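Side-chain contacts in putative molybdenum carrier protein (Syntrophus aciditrophicus SB, PDB 3IMK), which is of unknown function but, as a putative molybdenum carrier with a circularly permuted YpsA-type SLOG fold, may bind a metal-containing ligand: residues 2-7 and 126-131; 9-14 and 21-26; 62-67 and 89-94; 69-74 and 94-99; 132-137 and 151-156. All coordinates share one frame; numbering follows the deposited sequence. Where two conformers were deposited one is given.

Contact 1: residues 2-7 and 126-131; sequences MDEKPA and SHHIQV
The Schellman motif that ends helix 113-126 sets H128 and Q130 beside E4 and A7 of the N-terminal tail. H128 is its C-prime residue, with positive phi. The chain then runs on through I129 and Q130 into strand 131-135. Q130 makes the closest approach. Its CG stands beside its own backbone N (chi1 -63°) and lies 3.2 Å from A7 O. Q130 CA also points a hydrogen at that oxygen, a CA-H...O contact of 3.3 Å to A7 O. Beyond CG the chain is extended, and NE2 of Q130 passes 4.1 Å from CB of A7. One water joins the two backbones. It accepts from A7 N at 2.8 Å and donates to I129 O at 2.7 Å. E4 extends toward H128, yet its OE2 stays 4.3 Å from H128 CE1. That approach is oblique to the ring and doubtful, because H128 has a second conformer. D75 OD2 accepts from the backbone N of Q130 and of V131. No direct hydrogen bond spans the two segments. A water bridge and one CA-H...O contact therefore join them at the surface, and any attraction between E4 and H128 is probably slight.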
# COMPACT_ATOMS: atom_id res chain seq x y z
N MSE A 2 2.98 24.94 -4.94
CA MSE A 2 3.43 23.88 -5.86
C MSE A 2 4.92 23.55 -5.73
O MSE A 2 5.35 22.50 -6.26
CB MSE A 2 3.07 24.21 -7.31
CG MSE A 2 1.55 24.16 -7.61
SE MSE A 2 1.10 24.38 -9.55
CE MSE A 2 1.60 26.28 -9.69
N ASP A 3 5.70 24.40 -5.07
CA ASP A 3 7.13 24.08 -4.77
C ASP A 3 7.29 22.90 -3.77
O ASP A 3 8.30 22.20 -3.80
CB ASP A 3 7.88 25.32 -4.25
N GLU A 4 6.31 22.70 -2.90
CA GLU A 4 6.38 21.62 -1.91
C GLU A 4 6.15 20.25 -2.55
O GLU A 4 5.24 20.10 -3.38
CB GLU A 4 5.37 21.84 -0.79
CG GLU A 4 5.50 20.82 0.35
CD GLU A 4 4.58 21.17 1.53
OE1 GLU A 4 3.80 22.17 1.45
OE2 GLU A 4 4.66 20.44 2.54
N LYS A 5 6.96 19.27 -2.15
CA LYS A 5 6.90 17.88 -2.66
C LYS A 5 6.50 16.90 -1.51
O LYS A 5 6.61 17.26 -0.35
CB LYS A 5 8.25 17.47 -3.24
CG LYS A 5 8.84 18.42 -4.29
N PRO A 6 6.01 15.68 -1.84
CA PRO A 6 5.73 14.69 -0.80
C PRO A 6 7.02 14.35 -0.02
O PRO A 6 8.11 14.36 -0.61
CB PRO A 6 5.26 13.45 -1.59
CG PRO A 6 4.78 13.99 -2.86
CD PRO A 6 5.70 15.15 -3.18
N ALA A 7 6.93 14.12 1.28
CA ALA A 7 8.06 13.68 2.06
C ALA A 7 7.84 12.25 2.54
O ALA A 7 7.53 12.01 3.70
CB ALA A 7 8.32 14.63 3.26
N SER A 126 -1.05 17.44 1.29
CA SER A 126 -2.05 18.17 2.07
C SER A 126 -2.32 17.53 3.43
O SER A 126 -2.66 18.25 4.39
CB SER A 126 -3.32 18.42 1.26
OG SER A 126 -4.01 17.25 0.98
N HIS A 127 -2.17 16.21 3.52
CA HIS A 127 -2.37 15.49 4.78
C HIS A 127 -1.08 15.19 5.58
O HIS A 127 -1.11 14.50 6.59
CB HIS A 127 -3.16 14.20 4.52
CG HIS A 127 -4.57 14.44 4.10
ND1 HIS A 127 -4.92 14.61 2.79
CD2 HIS A 127 -5.70 14.60 4.83
CE1 HIS A 127 -6.23 14.84 2.71
NE2 HIS A 127 -6.73 14.83 3.93
N HIS A 128 0.03 15.73 5.09
CA HIS A 128 1.37 15.52 5.68
C HIS A 128 1.70 14.05 5.91
O HIS A 128 2.27 13.69 6.94
CB HIS A 128 1.55 16.36 6.95
CG HIS A 128 1.61 17.82 6.68
ND1 HIS A 128 2.80 18.47 6.42
CD2 HIS A 128 0.64 18.75 6.65
CE1 HIS A 128 2.54 19.75 6.21
NE2 HIS A 128 1.25 19.95 6.35
N ILE A 129 1.37 13.21 4.92
CA ILE A 129 1.59 11.78 5.02
C ILE A 129 3.05 11.51 4.72
O ILE A 129 3.51 11.81 3.62
CB ILE A 129 0.68 11.04 4.05
CG1 ILE A 129 -0.76 11.15 4.55
CG2 ILE A 129 1.12 9.53 3.94
CD1 ILE A 129 -1.80 10.89 3.49
N GLN A 130 3.76 10.94 5.70
CA GLN A 130 5.16 10.56 5.49
C GLN A 130 5.41 9.06 5.54
O GLN A 130 6.24 8.54 4.79
CB GLN A 130 6.02 11.29 6.54
CG GLN A 130 6.02 12.83 6.44
CD GLN A 130 7.07 13.52 7.34
OE1 GLN A 130 7.76 12.89 8.12
NE2 GLN A 130 7.14 14.82 7.23
N VAL A 131 4.72 8.36 6.44
CA VAL A 131 4.71 6.91 6.51
C VAL A 131 3.44 6.46 5.80
O VAL A 131 2.30 6.74 6.30
CB VAL A 131 4.74 6.39 7.94
CG1 VAL A 131 4.69 4.85 7.95
CG2 VAL A 131 6.02 6.91 8.71
O HOH W 1 4.30 14.06 2.37

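Contact 2: residues 9-14 and 21-26; sequences TKIISG and RAALDF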
# COMPACT_ATOMS: atom_id res chain seq x y z
N THR A 9 8.94 9.18 3.94
CA THR A 9 10.06 8.67 4.71
C THR A 9 10.01 7.17 4.88
O THR A 9 11.00 6.55 5.25
CB THR A 9 10.10 9.33 6.09
OG1 THR A 9 8.86 8.99 6.76
CG2 THR A 9 10.29 10.86 5.96
N LYS A 10 8.85 6.57 4.65
CA LYS A 10 8.70 5.10 4.79
C LYS A 10 7.45 4.63 4.05
O LYS A 10 6.40 5.29 4.13
CB LYS A 10 8.60 4.69 6.26
CG LYS A 10 8.74 3.17 6.54
CD LYS A 10 8.65 2.86 8.04
CE LYS A 10 8.91 1.37 8.36
NZ LYS A 10 9.14 0.95 9.83
N ILE A 11 7.59 3.50 3.34
CA ILE A 11 6.48 2.78 2.72
C ILE A 11 6.28 1.51 3.48
O ILE A 11 7.25 0.80 3.74
CB ILE A 11 6.73 2.50 1.23
CG1 ILE A 11 6.62 3.83 0.44
CG2 ILE A 11 5.71 1.45 0.68
CD1 ILE A 11 7.15 3.76 -1.02
N ILE A 12 5.04 1.20 3.86
CA ILE A 12 4.75 -0.08 4.45
C ILE A 12 3.66 -0.84 3.70
O ILE A 12 2.85 -0.24 3.01
CB ILE A 12 4.41 0.01 5.96
CG1 ILE A 12 3.03 0.61 6.25
CG2 ILE A 12 5.49 0.81 6.73
CD1 ILE A 12 2.59 0.46 7.75
N SER A 13 3.62 -2.16 3.90
CA SER A 13 2.50 -2.95 3.41
C SER A 13 2.45 -4.27 4.18
O SER A 13 3.31 -4.57 4.98
CB SER A 13 2.64 -3.23 1.93
OG SER A 13 3.55 -4.31 1.68
N GLY A 14 1.44 -5.05 3.86
CA GLY A 14 1.19 -6.33 4.52
C GLY A 14 1.86 -7.51 3.87
O GLY A 14 1.59 -8.63 4.25
N ARG A 21 3.23 -6.21 -2.47
CA ARG A 21 4.58 -6.63 -2.87
C ARG A 21 5.22 -5.59 -3.79
O ARG A 21 6.42 -5.22 -3.62
CB ARG A 21 4.54 -8.02 -3.50
CG ARG A 21 5.92 -8.71 -3.51
CD ARG A 21 6.38 -9.16 -2.08
NE ARG A 21 5.48 -10.11 -1.43
CZ ARG A 21 5.47 -11.42 -1.64
NH1 ARG A 21 6.33 -11.97 -2.49
NH2 ARG A 21 4.61 -12.21 -1.00
N ALA A 22 4.42 -5.01 -4.70
CA ALA A 22 4.90 -3.93 -5.51
C ALA A 22 5.32 -2.74 -4.66
O ALA A 22 6.34 -2.06 -4.96
CB ALA A 22 3.85 -3.49 -6.57
N ALA A 23 4.55 -2.41 -3.64
CA ALA A 23 4.98 -1.32 -2.79
C ALA A 23 6.36 -1.50 -2.21
O ALA A 23 7.19 -0.56 -2.19
CB ALA A 23 3.92 -1.12 -1.66
N LEU A 24 6.64 -2.71 -1.71
CA LEU A 24 7.93 -2.99 -1.10
C LEU A 24 9.06 -3.00 -2.14
O LEU A 24 10.13 -2.45 -1.91
CB LEU A 24 7.89 -4.34 -0.35
CG LEU A 24 6.84 -4.44 0.77
CD1 LEU A 24 6.88 -5.85 1.44
CD2 LEU A 24 7.00 -3.34 1.84
N ASP A 25 8.79 -3.58 -3.32
CA ASP A 25 9.80 -3.67 -4.36
C ASP A 25 10.13 -2.27 -4.85
O ASP A 25 11.30 -1.95 -5.13
CB ASP A 25 9.31 -4.57 -5.50
CG ASP A 25 9.29 -6.03 -5.13
OD1 ASP A 25 9.98 -6.41 -4.16
OD2 ASP A 25 8.64 -6.83 -5.86
N PHE A 26 9.11 -1.41 -4.93
CA PHE A 26 9.31 -0.02 -5.32
C PHE A 26 10.19 0.68 -4.30
O PHE A 26 11.15 1.37 -4.64
CB PHE A 26 7.98 0.73 -5.42
CG PHE A 26 8.15 2.17 -5.84
CD1 PHE A 26 8.33 2.46 -7.18
CD2 PHE A 26 8.23 3.17 -4.90
CE1 PHE A 26 8.56 3.77 -7.59
CE2 PHE A 26 8.47 4.49 -5.31
CZ PHE A 26 8.64 4.75 -6.68
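S13 OG is gripped by two backbone groups. It donates to D20 O and accepts from G15 N, so the hydroxyl ties the strand end to loop residue G15 and to helix 19-29. To sit there it lies between its own backbone N and carbonyl carbon (chi1 80°). The isobutyl end of L24 packs around the same oxygen. L24 CG is 3.4 Å from S13 OG, and L24 CD2 is 3.6 Å from it. L24 CB does not aim straight at the strand; its branches bring the contact closer. Replacing L24 by an alanine would probably open a gap beside S13 OG, leaving it with its two polar partners but without its apolar cover. The contact belongs to a beta-alpha-beta unit: strand 10-12, helix 19-29 and strand 34-38. The middle of helix 19-29 lies against one face of the parallel sheet, and every touching residue is buried. I11 makes the apolar part of the strand side with two branches. Its CG2 meets A23 CB at 3.9 Å and lies 3.8 Å from A23 O. Its CD1 comes to the edge of the F26 ring, near the ring plane, 4.1 Å from CD2 of F26. The side chains of I11 and F26 cross at about a right angle. H30 stacks on the F26 ring, and I134 of the neighbouring strand touches both I11 and A23.

Contact 3: residues 62-67 and 89-94; sequences DYSKRT and SALTEF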
# COMPACT_ATOMS: atom_id res chain seq x y z
N ASP A 62 -3.62 -14.34 11.40
CA ASP A 62 -4.82 -13.73 10.80
C ASP A 62 -4.53 -12.58 9.82
O ASP A 62 -3.87 -11.59 10.15
CB ASP A 62 -5.76 -13.22 11.90
CG ASP A 62 -7.11 -12.84 11.36
OD1 ASP A 62 -7.86 -13.75 10.92
OD2 ASP A 62 -7.42 -11.65 11.40
N TYR A 63 -5.07 -12.72 8.62
CA TYR A 63 -4.95 -11.64 7.66
C TYR A 63 -5.57 -10.31 8.11
O TYR A 63 -4.94 -9.26 7.99
CB TYR A 63 -5.56 -12.04 6.30
CG TYR A 63 -4.71 -12.87 5.37
CD1 TYR A 63 -3.32 -12.73 5.31
CD2 TYR A 63 -5.33 -13.67 4.41
CE1 TYR A 63 -2.55 -13.46 4.37
CE2 TYR A 63 -4.57 -14.43 3.51
CZ TYR A 63 -3.18 -14.28 3.47
OH TYR A 63 -2.42 -14.97 2.54
N SER A 64 -6.81 -10.33 8.56
CA SER A 64 -7.50 -9.11 8.93
C SER A 64 -6.73 -8.30 9.99
O SER A 64 -6.66 -7.04 9.89
CB SER A 64 -8.92 -9.40 9.38
OG SER A 64 -9.68 -9.86 8.25
N LYS A 65 -6.14 -8.97 10.97
CA LYS A 65 -5.44 -8.30 12.06
C LYS A 65 -4.19 -7.59 11.54
O LYS A 65 -3.84 -6.49 12.02
CB LYS A 65 -5.16 -9.25 13.21
CG LYS A 65 -6.42 -9.63 13.91
CD LYS A 65 -6.23 -10.72 14.93
CE LYS A 65 -7.59 -11.12 15.55
NZ LYS A 65 -7.47 -12.30 16.48
N ARG A 66 -3.46 -8.20 10.59
CA ARG A 66 -2.27 -7.50 10.05
C ARG A 66 -2.69 -6.31 9.17
O ARG A 66 -2.03 -5.28 9.17
CB ARG A 66 -1.25 -8.45 9.37
CG ARG A 66 -1.61 -9.02 8.02
CD ARG A 66 -1.23 -8.10 6.81
NE ARG A 66 -1.08 -8.89 5.58
CZ ARG A 66 -2.08 -9.41 4.87
NH1 ARG A 66 -3.34 -9.17 5.17
NH2 ARG A 66 -1.80 -10.12 3.78
N THR A 67 -3.76 -6.45 8.40
CA THR A 67 -4.28 -5.31 7.60
C THR A 67 -4.67 -4.17 8.49
O THR A 67 -4.28 -3.04 8.22
CB THR A 67 -5.47 -5.85 6.77
OG1 THR A 67 -4.95 -6.86 5.89
CG2 THR A 67 -6.20 -4.78 6.02
N SER A 89 -9.09 -5.56 0.54
CA SER A 89 -8.94 -4.15 0.17
C SER A 89 -10.11 -3.32 0.68
O SER A 89 -9.91 -2.20 1.13
CB SER A 89 -8.77 -4.00 -1.34
OG SER A 89 -7.58 -4.65 -1.79
N ALA A 90 -11.34 -3.86 0.60
CA ALA A 90 -12.50 -3.16 1.14
C ALA A 90 -12.39 -3.04 2.67
O ALA A 90 -12.80 -2.02 3.24
CB ALA A 90 -13.80 -3.86 0.74
N LEU A 91 -11.88 -4.09 3.31
CA LEU A 91 -11.67 -4.10 4.78
C LEU A 91 -10.65 -3.03 5.15
O LEU A 91 -10.81 -2.35 6.16
CB LEU A 91 -11.16 -5.45 5.24
CG LEU A 91 -11.04 -5.64 6.75
CD1 LEU A 91 -12.39 -5.45 7.46
CD2 LEU A 91 -10.39 -7.00 7.05
N THR A 92 -9.60 -2.91 4.35
CA THR A 92 -8.58 -1.87 4.59
C THR A 92 -9.25 -0.50 4.70
O THR A 92 -8.98 0.27 5.58
CB THR A 92 -7.50 -1.87 3.49
OG1 THR A 92 -6.87 -3.14 3.42
CG2 THR A 92 -6.47 -0.77 3.68
N GLU A 93 -10.08 -0.19 3.69
CA GLU A 93 -10.80 1.07 3.62
C GLU A 93 -11.72 1.26 4.84
O GLU A 93 -11.80 2.34 5.41
CB GLU A 93 -11.59 1.14 2.29
CG GLU A 93 -12.31 2.45 2.08
CD GLU A 93 -13.07 2.50 0.76
OE1 GLU A 93 -13.96 1.65 0.61
OE2 GLU A 93 -12.73 3.36 -0.07
N PHE A 94 -12.43 0.19 5.21
CA PHE A 94 -13.28 0.21 6.41
C PHE A 94 -12.45 0.57 7.63
O PHE A 94 -12.87 1.42 8.45
CB PHE A 94 -13.96 -1.17 6.59
CG PHE A 94 -14.68 -1.34 7.91
CD1 PHE A 94 -15.95 -0.83 8.05
CD2 PHE A 94 -14.08 -1.95 8.99
CE1 PHE A 94 -16.64 -0.96 9.25
CE2 PHE A 94 -14.75 -2.06 10.19
CZ PHE A 94 -16.03 -1.56 10.30
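T67 and L91 carry most of this contact, with T92 next. T67 turns its methyl to the other helix. CG2 is anti to its own backbone N, while OG1 takes the place beside that N (chi1 -63°). CG2 of T67 comes to 3.1 Å from OG1 of T92, a tight approach of methyl to hydroxyl. The two side chains cross at about a right angle. T92 OG1 is not short of a polar partner, since it is hydrogen-bonded to G88 O one turn back in its own helix. The T67 methyl also lies 4.0 Å from T92 CA, close to the helix backbone. L91 reaches from helix 87-98 back to S64. Its CG is anti to the backbone N (chi1 -174°), and with chi2 at 59° CD2 is the branch that meets S64. L91 CD2 is 3.2 Å from S64 OG and 3.7 Å from S64 CB. Here too carbon meets oxygen, and no hydrogen bond crosses the interface.

The helices are 63-72 and 87-98, neighbours on one face of the parallel alpha/beta sheet. T92 also touches T77 and I79 of strand 76-81, so it sits between sheet and helix. A glycerol, probably from the crystallisation liquor, lies about 4 Å from its side chain.

D62 is the N-cap of helix 63-72. Its OD2 accepts from K65 N at 3.0 Å, on the anti side and 24° out of the carboxylate plane. R66 of the same helix donates through NE to G14 O.

Contact 4: residues 69-74 and 94-99; sequences KNVLDS and FFAEQY
L72 lies over one face of the Y99 ring. Its CB does not head straight for the ring. CG stands beside the backbone N (chi1 -75°), which carries the branches across. L72 CG lies 4.0 Å from Y99 CD2. CD1 leans to the far part of the ring, 4.1 Å from both CE2 and CZ of Y99. CD2 of L72 does the main work, at 3.5 Å from Y99 CG. It sits 3.6 Å from the ring centroid and 16° off the ring normal, which makes this a CH-pi contact. The ring is also held at its end, where Y99 OH is hydrogen-bonded to E68 OE2. One residue back, V71 packs deeper. Its CG1 meets the helix backbone, 3.6 Å from A96 CA, and stands 4.0 Å from A96 CB and 4.2 Å from F95 CB. The arrangement is a helix pair of an alpha/beta fold, with helix 63-72 against the end of helix 87-98. The L72 side chain also borders a pocket formed with W37, M58, P59, K69 and D73. That pocket holds a polyether, probably from the crystallisation liquor.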
# COMPACT_ATOMS: atom_id res chain seq x y z
N LYS A 69 -3.48 -3.50 11.48
CA LYS A 69 -2.23 -2.96 12.10
C LYS A 69 -1.50 -2.01 11.13
O LYS A 69 -1.01 -0.95 11.57
CB LYS A 69 -1.30 -4.13 12.57
CG LYS A 69 -0.12 -3.66 13.46
CD LYS A 69 -0.60 -3.43 14.88
CE LYS A 69 0.56 -3.01 15.78
NZ LYS A 69 0.11 -2.82 17.23
N ASN A 70 -1.45 -2.36 9.84
CA ASN A 70 -0.77 -1.44 8.89
C ASN A 70 -1.52 -0.12 8.72
O ASN A 70 -0.91 0.93 8.59
CB ASN A 70 -0.51 -2.13 7.57
CG ASN A 70 0.54 -3.21 7.70
OD1 ASN A 70 1.53 -3.04 8.41
ND2 ASN A 70 0.29 -4.36 7.05
N VAL A 71 -2.85 -0.15 8.80
CA VAL A 71 -3.65 1.09 8.79
C VAL A 71 -3.35 1.94 10.01
O VAL A 71 -3.25 3.18 9.90
CB VAL A 71 -5.19 0.77 8.66
CG1 VAL A 71 -6.08 2.01 8.91
CG2 VAL A 71 -5.53 0.16 7.28
N LEU A 72 -3.23 1.30 11.16
CA LEU A 72 -3.03 2.02 12.41
C LEU A 72 -1.61 2.55 12.55
O LEU A 72 -1.40 3.59 13.18
CB LEU A 72 -3.36 1.13 13.61
CG LEU A 72 -4.84 0.92 13.85
CD1 LEU A 72 -5.09 -0.25 14.84
CD2 LEU A 72 -5.48 2.19 14.38
N ASP A 73 -0.62 1.83 11.99
CA ASP A 73 0.77 2.17 12.22
C ASP A 73 1.39 2.94 11.02
O ASP A 73 2.57 2.71 10.67
CB ASP A 73 1.53 0.86 12.47
CG ASP A 73 2.81 1.02 13.26
OD1 ASP A 73 3.07 2.10 13.83
OD2 ASP A 73 3.60 0.02 13.33
N SER A 74 0.59 3.81 10.40
CA SER A 74 1.04 4.69 9.32
C SER A 74 0.29 5.98 9.38
O SER A 74 -0.67 6.12 10.15
CB SER A 74 0.81 4.01 7.96
OG SER A 74 -0.53 3.59 7.78
N PHE A 94 -12.43 0.19 5.21
CA PHE A 94 -13.28 0.21 6.41
C PHE A 94 -12.45 0.57 7.63
O PHE A 94 -12.87 1.42 8.45
CB PHE A 94 -13.96 -1.17 6.59
CG PHE A 94 -14.68 -1.34 7.91
CD1 PHE A 94 -15.95 -0.83 8.05
CD2 PHE A 94 -14.08 -1.95 8.99
CE1 PHE A 94 -16.64 -0.96 9.25
CE2 PHE A 94 -14.75 -2.06 10.19
CZ PHE A 94 -16.03 -1.56 10.30
N PHE A 95 -11.30 -0.07 7.83
CA PHE A 95 -10.47 0.22 9.01
C PHE A 95 -9.98 1.69 8.99
O PHE A 95 -9.99 2.38 10.02
CB PHE A 95 -9.25 -0.70 9.11
CG PHE A 95 -9.54 -2.13 9.51
CD1 PHE A 95 -10.37 -2.43 10.58
CD2 PHE A 95 -8.91 -3.19 8.85
CE1 PHE A 95 -10.60 -3.76 10.96
CE2 PHE A 95 -9.13 -4.48 9.24
CZ PHE A 95 -9.96 -4.77 10.26
N ALA A 96 -9.51 2.16 7.83
CA ALA A 96 -9.10 3.56 7.75
C ALA A 96 -10.24 4.53 8.14
O ALA A 96 -10.02 5.50 8.89
CB ALA A 96 -8.51 3.88 6.36
N GLU A 97 -11.44 4.26 7.62
CA GLU A 97 -12.64 5.06 7.95
C GLU A 97 -12.95 5.03 9.46
O GLU A 97 -13.23 6.08 10.07
CB GLU A 97 -13.87 4.55 7.19
CG GLU A 97 -13.92 5.01 5.71
CD GLU A 97 -14.91 4.22 4.82
OE1 GLU A 97 -15.59 3.28 5.31
OE2 GLU A 97 -14.98 4.53 3.61
N GLN A 98 -12.87 3.85 10.06
CA GLN A 98 -13.22 3.70 11.48
C GLN A 98 -12.19 4.32 12.45
O GLN A 98 -12.56 4.75 13.56
CB GLN A 98 -13.46 2.21 11.84
CG GLN A 98 -14.62 1.55 11.07
CD GLN A 98 -16.01 1.94 11.60
OE1 GLN A 98 -16.28 1.82 12.78
NE2 GLN A 98 -16.88 2.36 10.70
N TYR A 99 -10.93 4.37 12.03
CA TYR A 99 -9.86 4.94 12.84
C TYR A 99 -9.51 6.37 12.41
O TYR A 99 -8.54 6.93 12.90
CB TYR A 99 -8.62 4.02 12.79
CG TYR A 99 -8.82 2.70 13.46
CD1 TYR A 99 -9.15 2.65 14.82
CD2 TYR A 99 -8.68 1.50 12.76
CE1 TYR A 99 -9.33 1.45 15.46
CE2 TYR A 99 -8.86 0.27 13.41
CZ TYR A 99 -9.18 0.26 14.76
OH TYR A 99 -9.36 -0.92 15.44

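Contact 5: residues 132-137 and 151-156; sequences LNIAGP and DLLEVF
I134 meets L153 tip to tip. CD1 of I134 lies 3.9 Å from L153 CD1 and equally far from L153 CD2, so it faces the fork of the leucine. The two residues join strand 131-135, in the middle of the parallel sheet, to helix 145-157 on one face of it. This is the sheet-to-helix core of a Rossmann-like alpha/beta fold. Torsions explain the reach. CG1 of I134 stands beside the backbone N (chi1 -57°), and the chain is extended beyond it (chi2 178°), so CD1 projects from the sheet. The L153 branch point is likewise beside its own backbone N. All four touching residues are buried, and the contact is purely apolar. The CA atoms of I134 and L153 are 10.2 Å apart, so the side chains must span the gap. Neighbours fill in around them. I134 also touches A23 of helix 19-29 and I80 of the next strand, while L153 touches F26. Two residues earlier on the strand, L132 points to the same helix and also packs on W123 and L78. F156 also touches I120 of helix 113-126 and P6 of the N-terminal tail. CD2 of L132 approaches the F156 ring obliquely, 4.3 Å from CE2.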
# COMPACT_ATOMS: atom_id res chain seq x y z
N LEU A 132 3.62 5.91 4.61
CA LEU A 132 2.54 5.57 3.73
C LEU A 132 2.30 4.08 3.64
O LEU A 132 3.20 3.35 3.20
CB LEU A 132 2.84 6.11 2.33
CG LEU A 132 1.83 5.80 1.22
CD1 LEU A 132 0.46 6.41 1.52
CD2 LEU A 132 2.36 6.34 -0.14
N ASN A 133 1.12 3.62 4.06
CA ASN A 133 0.68 2.23 3.89
C ASN A 133 0.06 2.09 2.51
O ASN A 133 -0.74 2.93 2.12
CB ASN A 133 -0.35 1.90 4.95
CG ASN A 133 -0.92 0.48 4.86
OD1 ASN A 133 -0.17 -0.46 4.59
ND2 ASN A 133 -2.20 0.32 5.16
N ILE A 134 0.48 1.07 1.76
CA ILE A 134 -0.02 0.83 0.41
C ILE A 134 -0.64 -0.55 0.44
O ILE A 134 -0.03 -1.54 0.85
CB ILE A 134 1.07 0.95 -0.65
CG1 ILE A 134 1.69 2.34 -0.55
CG2 ILE A 134 0.45 0.66 -2.06
CD1 ILE A 134 2.86 2.60 -1.55
N ALA A 135 -1.88 -0.64 -0.05
CA ALA A 135 -2.69 -1.85 -0.02
C ALA A 135 -3.39 -2.06 -1.34
O ALA A 135 -3.57 -1.16 -2.15
CB ALA A 135 -3.74 -1.72 1.12
N GLY A 136 -3.87 -3.28 -1.54
CA GLY A 136 -4.66 -3.62 -2.71
C GLY A 136 -4.73 -5.13 -2.90
O GLY A 136 -4.23 -5.91 -2.07
N PRO A 137 -5.42 -5.55 -3.97
CA PRO A 137 -5.65 -7.01 -4.13
C PRO A 137 -4.39 -7.87 -4.33
O PRO A 137 -3.32 -7.36 -4.74
CB PRO A 137 -6.50 -7.11 -5.40
CG PRO A 137 -7.02 -5.74 -5.62
CD PRO A 137 -6.13 -4.73 -4.96
N ASP A 151 4.07 0.97 -11.76
CA ASP A 151 4.05 2.02 -12.77
C ASP A 151 3.48 3.30 -12.14
O ASP A 151 3.98 4.39 -12.39
CB ASP A 151 3.19 1.59 -13.97
CG ASP A 151 3.79 0.49 -14.80
OD1 ASP A 151 4.98 0.18 -14.63
OD2 ASP A 151 3.02 -0.09 -15.65
N LEU A 152 2.44 3.16 -11.32
CA LEU A 152 1.84 4.31 -10.64
C LEU A 152 2.86 4.99 -9.70
O LEU A 152 3.00 6.22 -9.66
CB LEU A 152 0.58 3.86 -9.87
CG LEU A 152 -0.12 4.93 -9.01
CD1 LEU A 152 -0.51 6.14 -9.87
CD2 LEU A 152 -1.35 4.29 -8.38
N LEU A 153 3.51 4.18 -8.86
CA LEU A 153 4.47 4.73 -7.92
C LEU A 153 5.64 5.40 -8.63
O LEU A 153 6.18 6.43 -8.15
CB LEU A 153 4.92 3.65 -6.92
CG LEU A 153 3.83 3.15 -5.97
CD1 LEU A 153 4.35 1.97 -5.11
CD2 LEU A 153 3.24 4.25 -5.11
N GLU A 154 6.04 4.84 -9.77
CA GLU A 154 7.09 5.48 -10.55
C GLU A 154 6.71 6.89 -10.99
O GLU A 154 7.54 7.80 -10.96
CB GLU A 154 7.50 4.62 -11.73
CG GLU A 154 8.29 3.37 -11.28
CD GLU A 154 9.80 3.63 -10.92
OE1 GLU A 154 10.38 4.69 -11.33
OE2 GLU A 154 10.40 2.72 -10.28
N VAL A 155 5.47 7.08 -11.42
CA VAL A 155 5.05 8.44 -11.83
C VAL A 155 4.93 9.34 -10.62
O VAL A 155 5.36 10.50 -10.66
CB VAL A 155 3.72 8.43 -12.65
CG1 VAL A 155 3.28 9.86 -13.01
CG2 VAL A 155 3.85 7.52 -13.90
N PHE A 156 4.39 8.80 -9.51
CA PHE A 156 4.26 9.56 -8.27
C PHE A 156 5.59 10.02 -7.67
O PHE A 156 5.71 11.18 -7.28
CB PHE A 156 3.39 8.73 -7.28
CG PHE A 156 3.37 9.26 -5.86
CD1 PHE A 156 3.11 10.59 -5.61
CD2 PHE A 156 3.54 8.40 -4.81
CE1 PHE A 156 3.13 11.07 -4.29
CE2 PHE A 156 3.52 8.86 -3.49
CZ PHE A 156 3.31 10.20 -3.25

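Contacts 2 and 5 lie on one face of the parallel sheet, with centres about 8 Å apart. Strands 10-12 and 131-135 are neighbours, paired by backbone bonds between K10, I12 and L132. Contacts 3 and 4 lie on the other face. They use the same two helices, 63-72 and 87-98, share F94, and alternate along the chain; their centres are also about 8 Å apart. Contact 1 spans 119 residues and brings the N-terminal tail to the loop before strand 131-135. Contacts 2, 3 and 4 fall within that span, and contact 5 follows it. Together they describe a three-layer alpha/beta chain, with I12 and N133 facing helix 63-72.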